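Local coordinates for dipicolinate synthase, B chain (Bacillus cereus, PDB 3MCU), which probably works together with subunit A (DpaA) to convert dihydrodipicolinate into dipicolinate, the NADP-linked step that supplies this compound during sporulation, at residues G5-F10 and G33-P38; V125-T130 and Y151-G156. All blocks are in the same frame, centred on the assembly; numbering follows the deposited sequence.

Both contacts are pairings of parallel strands in the same sheet, and each closes a beta-alpha-beta unit. Along the chain they come in series: contact 1 joins strands 7-12 and 35-40 through helix 23-31, and contact 2 joins strands 124-130 and 150-156 through helix 138-145. Strand 87-94 lies between them, pairing with 7-12 on one flank and with 124-130 on the other. The two contacts sit on opposite sides of the chain's centre, with their own centres about 19 Å apart and their nearest atoms about 7 Å apart. Contact 1 is partly buried and carries charges, whereas contact 2 is buried and apolar across the strands; they form two flanking parts of the alpha/beta core, joined through strand 87-94.

Contact 1 of 2, residues G5-F10 and G33-P38; sequences GKRIGF and GAEVRP
R7 and E35 meet side by side on adjacent parallel strands, the two beta strands of the beta-alpha-beta unit that runs through helix 23-31. Backbone bonds alternate across the pair: E35 N to K6 O, I8 N to E35 O (2.7 Å), R37 N to I8 O and F10 N to R37 O. Before the strands begin, G5 N donates to G33 O (3.0 Å), where G33, whose positive phi suits glycine, completes the Schellman motif of the preceding helix.

One face carries R7, E35 and R37. The R7 chain leaves with CG anti to the backbone N (chi1 -180°). Its CB lies 4.0 Å from E35 OE1, CG touches both E35 OE1 and R37 CG, and CD stays beside OE1. The long arginine chain thus runs along its neighbours before the bend at chi3 lets NE form a salt bridge to E35 OE1 at 2.9 Å, nearly in the guanidinium plane. Beyond it, NH2 bonds to P84 O.

The other face carries I8, V36 and F10: I8 CD1 reaches A34 CB in the loop before the strand at 3.8 Å, and F10 and V36 pack on L26 of helix 23-31. Back on the charged face, the shared carboxylate probably offsets the like charges of R7 NE and R37 NH1, 3.9 Å apart: E35 OE1 takes a second salt bridge from R37 NH1 (2.9 Å), the two arginines reaching this single oxygen from opposite faces of the carboxylate plane.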
loop_
_atom_site.group_PDB
_atom_site.type_symbol
_atom_site.label_atom_id
_atom_site.label_comp_id
_atom_site.label_asym_id
_atom_site.label_seq_id
_atom_site.Cartn_x
_atom_site.Cartn_y
_atom_site.Cartn_z
ATOM N N GLY D 5 -30.912 11.326 -21.855
ATOM C CA GLY D 5 -31.317 12.033 -20.654
ATOM C C GLY D 5 -30.309 12.053 -19.504
ATOM O O GLY D 5 -30.501 12.781 -18.541
ATOM N N LYS D 6 -29.242 11.261 -19.598
ATOM C CA LYS D 6 -28.248 11.189 -18.514
ATOM C C LYS D 6 -27.399 12.451 -18.489
ATOM O O LYS D 6 -27.111 13.018 -19.532
ATOM C CB LYS D 6 -27.333 9.979 -18.691
ATOM C CG LYS D 6 -28.012 8.650 -18.635
ATOM C CD LYS D 6 -28.696 8.433 -17.300
ATOM C CE LYS D 6 -29.579 7.183 -17.336
ATOM N NZ LYS D 6 -30.220 6.936 -16.011
ATOM N N ARG D 7 -26.996 12.894 -17.305
ATOM C CA ARG D 7 -26.039 13.989 -17.210
ATOM C C ARG D 7 -24.617 13.420 -17.068
ATOM O O ARG D 7 -24.275 12.785 -16.070
ATOM C CB ARG D 7 -26.397 14.948 -16.060
ATOM C CG ARG D 7 -25.435 16.133 -15.898
ATOM C CD ARG D 7 -25.790 16.990 -14.660
ATOM N NE ARG D 7 -27.097 17.629 -14.795
ATOM C CZ ARG D 7 -28.074 17.557 -13.892
ATOM N NH1 ARG D 7 -29.221 18.175 -14.117
ATOM N NH2 ARG D 7 -27.910 16.866 -12.768
ATOM N N ILE D 8 -23.796 13.642 -18.084
ATOM C CA ILE D 8 -22.507 12.982 -18.169
ATOM C C ILE D 8 -21.370 13.988 -18.213
ATOM O O ILE D 8 -21.310 14.859 -19.096
ATOM C CB ILE D 8 -22.452 12.053 -19.396
ATOM C CG1 ILE D 8 -23.506 10.962 -19.255
ATOM C CG2 ILE D 8 -21.060 11.427 -19.573
ATOM C CD1 ILE D 8 -23.631 10.119 -20.477
ATOM N N GLY D 9 -20.466 13.867 -17.250
ATOM C CA GLY D 9 -19.290 14.710 -17.200
ATOM C C GLY D 9 -18.250 14.109 -18.124
ATOM O O GLY D 9 -18.141 12.888 -18.249
ATOM N N PHE D 10 -17.499 14.964 -18.792
ATOM C CA PHE D 10 -16.452 14.499 -19.671
ATOM C C PHE D 10 -15.208 15.332 -19.416
ATOM O O PHE D 10 -15.145 16.522 -19.764
ATOM C CB PHE D 10 -16.882 14.579 -21.141
ATOM C CG PHE D 10 -16.126 13.642 -22.037
ATOM C CD1 PHE D 10 -16.751 12.539 -22.592
ATOM C CD2 PHE D 10 -14.788 13.850 -22.306
ATOM C CE1 PHE D 10 -16.047 11.664 -23.410
ATOM C CE2 PHE D 10 -14.084 12.981 -23.121
ATOM C CZ PHE D 10 -14.716 11.887 -23.668
ATOM N N GLY D 33 -28.517 11.738 -26.915
ATOM C CA GLY D 33 -29.466 12.349 -25.994
ATOM C C GLY D 33 -28.917 12.746 -24.624
ATOM O O GLY D 33 -29.640 13.268 -23.768
ATOM N N ALA D 34 -27.634 12.510 -24.396
ATOM C CA ALA D 34 -27.068 12.833 -23.093
ATOM C C ALA D 34 -26.825 14.329 -22.952
ATOM O O ALA D 34 -26.615 15.034 -23.928
ATOM C CB ALA D 34 -25.790 12.060 -22.868
ATOM N N GLU D 35 -26.872 14.808 -21.722
ATOM C CA GLU D 35 -26.431 16.153 -21.409
ATOM C C GLU D 35 -24.958 16.059 -21.003
ATOM O O GLU D 35 -24.616 15.389 -20.030
ATOM C CB GLU D 35 -27.297 16.709 -20.279
ATOM C CG GLU D 35 -26.924 18.088 -19.786
ATOM C CD GLU D 35 -27.710 18.477 -18.532
ATOM O OE1 GLU D 35 -27.090 18.674 -17.464
ATOM O OE2 GLU D 35 -28.952 18.565 -18.617
ATOM N N VAL D 36 -24.087 16.722 -21.752
ATOM C CA VAL D 36 -22.645 16.596 -21.547
ATOM C C VAL D 36 -21.996 17.832 -20.915
ATOM O O VAL D 36 -22.058 18.914 -21.492
ATOM C CB VAL D 36 -21.964 16.313 -22.888
ATOM C CG1 VAL D 36 -20.466 16.104 -22.712
ATOM C CG2 VAL D 36 -22.597 15.108 -23.518
ATOM N N ARG D 37 -21.380 17.672 -19.734
ATOM C CA ARG D 37 -20.674 18.777 -19.081
ATOM C C ARG D 37 -19.166 18.595 -19.172
ATOM O O ARG D 37 -18.597 17.742 -18.486
ATOM C CB ARG D 37 -21.065 18.935 -17.597
ATOM C CG ARG D 37 -22.440 18.418 -17.195
ATOM C CD ARG D 37 -23.601 19.394 -17.418
ATOM N NE ARG D 37 -23.477 20.652 -16.685
ATOM C CZ ARG D 37 -24.495 21.382 -16.224
ATOM N NH1 ARG D 37 -25.754 20.984 -16.369
ATOM N NH2 ARG D 37 -24.240 22.520 -15.605
ATOM N N PRO D 38 -18.507 19.400 -20.011
ATOM C CA PRO D 38 -17.051 19.265 -20.175
ATOM C C PRO D 38 -16.271 19.764 -18.962
ATOM O O PRO D 38 -16.624 20.771 -18.352
ATOM C CB PRO D 38 -16.739 20.148 -21.394
ATOM C CG PRO D 38 -18.067 20.446 -22.024
ATOM C CD PRO D 38 -19.071 20.415 -20.914
#

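Contact 2 of 2, residues V125-T130 and Y151-G156; sequences VLAVST and YFVPFG
V125 and L126 run parallel to Y151 and F152 as neighbouring strands, their touching parts 30° apart in direction. L126 uses both its backbone polar atoms here: its N donates to Y151 O at 2.8 Å, and its O accepts from V153 N. After V153 the second strand swings away, and a water fills the place of the next direct bonds. It donates to L126 O and V153 O (2.8 Å) and accepts from V128 N, so where the strands part the water gives V153 O and V128 N a partner and L126 O a second donor.

All eight touching residues are buried, and their apolar side chains fit together by shape, the flat F152 ring taking L126 on its face and V128 at its edge. F152 turns this ring toward the first strand, with CG anti to the carbonyl carbon (chi1 -76°). L126 CB lies over the ring face while L126 CD1 meets CZ of F152 at 3.8 Å, and V128 CG1 comes to the edge, 3.4 Å from F152 CE2. The other methyl of V128 is used as well: its CG2 touches CB of F155 at 3.7 Å, so one valine meets two phenylalanines. On the opposite face V153 CG2 packs on V125 CG1 (3.8 Å), and the short A127 side chain lets V153 CG2 lie close, 3.9 Å from A127 CB.

The two parallel strands are joined by a beta-alpha-beta crossover through helix 138-145. Strand 87-94 bonds to V125 and A127 on the far flank and brings I90 and L93 against L126. Helix 174-181 covers the V125 and Y151 face through T177 and A181, and strand 167-169, which pairs antiparallel with both strands, places A169 against A127 and V153.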
loop_
_atom_site.group_PDB
_atom_site.type_symbol
_atom_site.label_atom_id
_atom_site.label_comp_id
_atom_site.label_asym_id
_atom_site.label_seq_id
_atom_site.Cartn_x
_atom_site.Cartn_y
_atom_site.Cartn_z
ATOM N N VAL D 125 -16.097 6.577 -15.118
ATOM C CA VAL D 125 -15.545 5.725 -16.164
ATOM C C VAL D 125 -14.216 6.287 -16.605
ATOM O O VAL D 125 -14.120 7.474 -16.944
ATOM C CB VAL D 125 -16.482 5.651 -17.406
ATOM C CG1 VAL D 125 -15.748 5.059 -18.587
ATOM C CG2 VAL D 125 -17.719 4.825 -17.085
ATOM N N LEU D 126 -13.195 5.435 -16.599
ATOM C CA LEU D 126 -11.829 5.847 -16.891
ATOM C C LEU D 126 -11.325 5.181 -18.173
ATOM O O LEU D 126 -11.516 3.985 -18.348
ATOM C CB LEU D 126 -10.915 5.420 -15.732
ATOM C CG LEU D 126 -11.188 5.975 -14.332
ATOM C CD1 LEU D 126 -10.235 5.378 -13.286
ATOM C CD2 LEU D 126 -11.067 7.497 -14.372
ATOM N N ALA D 127 -10.663 5.943 -19.045
ATOM C CA ALA D 127 -9.915 5.375 -20.188
ATOM C C ALA D 127 -8.418 5.581 -20.022
ATOM O O ALA D 127 -7.876 6.634 -20.380
ATOM C CB ALA D 127 -10.373 5.985 -21.519
ATOM N N VAL D 128 -7.746 4.562 -19.505
ATOM C CA VAL D 128 -6.327 4.654 -19.231
ATOM C C VAL D 128 -5.486 4.831 -20.477
ATOM O O VAL D 128 -5.833 4.360 -21.564
ATOM C CB VAL D 128 -5.831 3.431 -18.454
ATOM C CG1 VAL D 128 -6.687 3.247 -17.203
ATOM C CG2 VAL D 128 -5.913 2.199 -19.312
ATOM N N SER D 129 -4.372 5.529 -20.280
ATOM C CA SER D 129 -3.334 5.707 -21.280
ATOM C C SER D 129 -2.031 6.138 -20.607
ATOM O O SER D 129 -1.797 7.321 -20.396
ATOM C CB SER D 129 -3.735 6.780 -22.278
ATOM O OG SER D 129 -2.653 7.026 -23.168
ATOM N N THR D 130 -1.178 5.183 -20.274
ATOM C CA THR D 130 0.101 5.520 -19.688
ATOM C C THR D 130 1.132 4.456 -20.032
ATOM O O THR D 130 0.803 3.271 -20.085
ATOM C CB THR D 130 -0.016 5.720 -18.147
ATOM O OG1 THR D 130 1.230 6.183 -17.621
ATOM C CG2 THR D 130 -0.418 4.437 -17.447
ATOM N N TYR D 151 -15.183 2.348 -13.113
ATOM C CA TYR D 151 -15.193 1.436 -14.245
ATOM C C TYR D 151 -14.152 1.793 -15.302
ATOM O O TYR D 151 -13.792 2.952 -15.466
ATOM C CB TYR D 151 -16.602 1.366 -14.856
ATOM C CG TYR D 151 -17.644 1.016 -13.812
ATOM C CD1 TYR D 151 -17.919 -0.313 -13.487
ATOM C CD2 TYR D 151 -18.326 2.008 -13.129
ATOM C CE1 TYR D 151 -18.852 -0.640 -12.524
ATOM C CE2 TYR D 151 -19.261 1.687 -12.147
ATOM C CZ TYR D 151 -19.512 0.365 -11.852
ATOM O OH TYR D 151 -20.447 0.041 -10.892
ATOM N N PHE D 152 -13.695 0.787 -16.039
ATOM C CA PHE D 152 -12.679 0.998 -17.051
ATOM C C PHE D 152 -13.168 0.710 -18.457
ATOM O O PHE D 152 -13.882 -0.269 -18.698
ATOM C CB PHE D 152 -11.428 0.157 -16.742
ATOM C CG PHE D 152 -10.595 0.715 -15.632
ATOM C CD1 PHE D 152 -11.074 0.731 -14.332
ATOM C CD2 PHE D 152 -9.332 1.208 -15.875
ATOM C CE1 PHE D 152 -10.303 1.240 -13.305
ATOM C CE2 PHE D 152 -8.565 1.720 -14.857
ATOM C CZ PHE D 152 -9.043 1.734 -13.574
ATOM N N VAL D 153 -12.807 1.586 -19.381
ATOM C CA VAL D 153 -12.950 1.256 -20.783
ATOM C C VAL D 153 -11.940 0.131 -21.019
ATOM O O VAL D 153 -10.777 0.250 -20.602
ATOM C CB VAL D 153 -12.627 2.474 -21.668
ATOM C CG1 VAL D 153 -12.779 2.119 -23.165
ATOM C CG2 VAL D 153 -13.520 3.659 -21.294
ATOM N N PRO D 154 -12.380 -0.980 -21.639
ATOM C CA PRO D 154 -11.451 -2.103 -21.868
ATOM C C PRO D 154 -10.120 -1.628 -22.437
ATOM O O PRO D 154 -10.090 -0.732 -23.291
ATOM C CB PRO D 154 -12.203 -2.975 -22.889
ATOM C CG PRO D 154 -13.666 -2.706 -22.580
ATOM C CD PRO D 154 -13.720 -1.247 -22.200
ATOM N N PHE D 155 -9.028 -2.228 -21.970
ATOM C CA PHE D 155 -7.692 -1.716 -22.256
ATOM C C PHE D 155 -6.675 -2.844 -22.324
ATOM O O PHE D 155 -6.946 -3.978 -21.903
ATOM C CB PHE D 155 -7.255 -0.738 -21.154
ATOM C CG PHE D 155 -7.115 -1.386 -19.797
ATOM C CD1 PHE D 155 -5.906 -1.966 -19.403
ATOM C CD2 PHE D 155 -8.184 -1.419 -18.914
ATOM C CE1 PHE D 155 -5.779 -2.565 -18.167
ATOM C CE2 PHE D 155 -8.062 -2.007 -17.656
ATOM C CZ PHE D 155 -6.869 -2.583 -17.282
ATOM N N GLY D 156 -5.494 -2.513 -22.832
ATOM C CA GLY D 156 -4.392 -3.459 -22.903
ATOM C C GLY D 156 -3.114 -2.833 -23.428
ATOM O O GLY D 156 -3.025 -1.622 -23.580
HETATM O O HOH W 1 -9.375 2.213 -19.241
#